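Beta-1,4-mannanase (Caldicellulosiruptor saccharolyticus, PDB 1PMH) binds manno-oligosaccharides such as mannohexaose, and probably helps a mannan-hydrolysing enzyme hold its substrate. Local coordinates at residues S84-M89 with N177-P182. Sequence-based numbering, arbitrary orientation.
Sequences SVEFEM and NVRIRP
The carboxylate of Glu86 makes salt bridges at the guanidinium edges of Arg179 and Arg181, in the plane of Arg179 but tilted 21° from that of Arg181. The two guanidinium groups lie face to face: NE of Arg181 sits 3.6 Å above the centre of the Arg179 plane, and NH2 of Arg179 lies over the centre of Arg181 in return. This face-to-face approach of like charges is probably eased by the shared carboxylate. Arg181 NH1 reaches Glu86 OE1 at 2.7 Å on its syn side. Arg179 NH2 instead comes down on Glu86 OE2 from above the carboxylate plane, 3.0 Å away; the Glu86 carboxylate and Arg179 guanidinium planes are 76° apart. With CG anti to the backbone N (chi1 -172°) and an extended chain, Glu86 carries its carboxylate up to both arginines; His141 on strand 135-145 also bonds OE2. Beneath these groups, Glu86 and Arg179 form a hydrogen-bonded backbone pair, as do Ser84 and Arg181. On the other face Phe87 CB touches Val178 CG2 at 4.0 Å, and both residues pack against strands of the second sheet. A polar outer face over an apolar inner one, on antiparallel strands, is characteristic of the jellyroll beta-sandwich of this carbohydrate-binding module.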
loop_
_atom_site.group_PDB
_atom_site.type_symbol
_atom_site.label_atom_id
_atom_site.label_comp_id
_atom_site.label_asym_id
_atom_site.label_seq_id
_atom_site.Cartn_x
_atom_site.Cartn_y
_atom_site.Cartn_z
ATOM N N SER A 84 11.908 7.974 5.421
ATOM C CA SER A 84 11.242 6.698 5.281
ATOM C C SER A 84 9.813 6.866 4.791
ATOM O O SER A 84 9.197 7.910 4.969
ATOM C CB SER A 84 11.252 5.904 6.607
ATOM O OG SER A 84 10.495 6.515 7.621
ATOM N N VAL A 85 9.300 5.795 4.214
ATOM C CA VAL A 85 7.858 5.608 3.933
ATOM C C VAL A 85 7.415 4.368 4.695
ATOM O O VAL A 85 7.994 3.314 4.528
ATOM C CB VAL A 85 7.577 5.452 2.424
ATOM C CG1 VAL A 85 6.086 5.153 2.222
ATOM C CG2 VAL A 85 7.981 6.760 1.703
ATOM N N GLU A 86 6.412 4.546 5.531
ATOM C CA GLU A 86 5.881 3.515 6.386
ATOM C C GLU A 86 4.444 3.209 5.993
ATOM O O GLU A 86 3.733 4.083 5.482
ATOM C CB GLU A 86 5.896 4.019 7.833
ATOM C CG GLU A 86 5.552 2.969 8.864
ATOM C CD GLU A 86 5.828 3.473 10.254
ATOM O OE1 GLU A 86 6.843 4.214 10.410
ATOM O OE2 GLU A 86 5.089 3.055 11.179
ATOM N N PHE A 87 3.977 1.993 6.201
ATOM C CA PHE A 87 2.605 1.613 5.875
ATOM C C PHE A 87 2.211 0.389 6.673
ATOM O O PHE A 87 3.076 -0.361 7.158
ATOM C CB PHE A 87 2.472 1.335 4.374
ATOM C CG PHE A 87 3.250 0.127 3.951
ATOM C CD1 PHE A 87 2.660 -1.140 4.013
ATOM C CD2 PHE A 87 4.591 0.227 3.635
ATOM C CE1 PHE A 87 3.402 -2.262 3.792
ATOM C CE2 PHE A 87 5.339 -0.939 3.389
ATOM C CZ PHE A 87 4.732 -2.159 3.453
ATOM N N GLU A 88 0.891 0.173 6.760
ATOM C CA GLU A 88 0.318 -1.055 7.283
ATOM C C GLU A 88 -0.586 -1.632 6.202
ATOM O O GLU A 88 -1.387 -0.928 5.604
ATOM C CB GLU A 88 -0.506 -0.778 8.560
ATOM C CG GLU A 88 0.313 -0.218 9.716
ATOM C CD GLU A 88 -0.490 0.053 10.979
ATOM O OE1 GLU A 88 -0.972 -0.928 11.547
ATOM O OE2 GLU A 88 -0.550 1.223 11.432
HETATM N N MSE A 89 -0.487 -2.941 6.049
HETATM C CA MSE A 89 -1.255 -3.698 5.067
HETATM C C MSE A 89 -1.937 -4.844 5.769
HETATM O O MSE A 89 -1.318 -5.510 6.597
HETATM C CB MSE A 89 -0.274 -4.175 4.017
HETATM C CG MSE A 89 -0.863 -4.951 2.927
HETATM SE SE MSE A 89 0.525 -5.656 1.740
HETATM C CE MSE A 89 1.320 -4.227 1.335
ATOM N N ASN A 177 -2.490 4.016 7.363
ATOM C CA ASN A 177 -1.339 4.644 8.022
ATOM C C ASN A 177 -0.112 4.667 7.124
ATOM O O ASN A 177 1.002 4.304 7.529
ATOM C CB ASN A 177 -1.077 3.975 9.356
ATOM C CG ASN A 177 -2.222 4.198 10.318
ATOM O OD1 ASN A 177 -2.901 5.225 10.264
ATOM N ND2 ASN A 177 -2.455 3.262 11.200
ATOM N N VAL A 178 -0.344 5.160 5.911
ATOM C CA VAL A 178 0.782 5.378 4.997
ATOM C C VAL A 178 1.372 6.723 5.379
ATOM O O VAL A 178 0.685 7.719 5.328
ATOM C CB VAL A 178 0.285 5.354 3.547
ATOM C CG1 VAL A 178 1.435 5.724 2.608
ATOM C CG2 VAL A 178 -0.329 3.975 3.210
ATOM N N ARG A 179 2.642 6.732 5.767
ATOM C CA ARG A 179 3.276 7.929 6.282
ATOM C C ARG A 179 4.608 8.161 5.591
ATOM O O ARG A 179 5.417 7.237 5.419
ATOM C CB ARG A 179 3.512 7.843 7.798
ATOM C CG ARG A 179 2.210 7.712 8.571
ATOM C CD ARG A 179 2.390 7.951 10.030
ATOM N NE ARG A 179 3.047 6.779 10.585
ATOM C CZ ARG A 179 3.428 6.724 11.859
ATOM N NH1 ARG A 179 3.323 7.787 12.641
ATOM N NH2 ARG A 179 3.981 5.608 12.314
ATOM N N ILE A 180 4.874 9.415 5.207
ATOM C CA ILE A 180 6.180 9.858 4.711
ATOM C C ILE A 180 6.777 10.625 5.880
ATOM O O ILE A 180 6.212 11.633 6.323
ATOM C CB ILE A 180 6.011 10.688 3.432
ATOM C CG1 ILE A 180 5.244 9.913 2.340
ATOM C CG2 ILE A 180 7.381 11.257 3.003
ATOM C CD1 ILE A 180 4.889 10.846 1.180
ATOM N N ARG A 181 7.888 10.095 6.404
ATOM C CA ARG A 181 8.327 10.403 7.762
ATOM C C ARG A 181 9.777 10.877 7.779
ATOM O O ARG A 181 10.594 10.344 7.039
ATOM C CB ARG A 181 8.222 9.187 8.694
ATOM C CG ARG A 181 6.861 8.554 8.779
ATOM C CD ARG A 181 6.794 7.438 9.800
ATOM N NE ARG A 181 6.726 7.995 11.148
ATOM C CZ ARG A 181 7.033 7.371 12.281
ATOM N NH1 ARG A 181 7.480 6.138 12.259
ATOM N NH2 ARG A 181 6.989 8.033 13.430
ATOM N N PRO A 182 10.110 11.790 8.676
ATOM C CA PRO A 182 11.538 12.060 8.949
ATOM C C PRO A 182 12.286 10.932 9.655
ATOM O O PRO A 182 13.529 10.850 9.641
ATOM C CB PRO A 182 11.496 13.339 9.782
ATOM C CG PRO A 182 10.144 13.275 10.509
ATOM C CD PRO A 182 9.225 12.656 9.474
#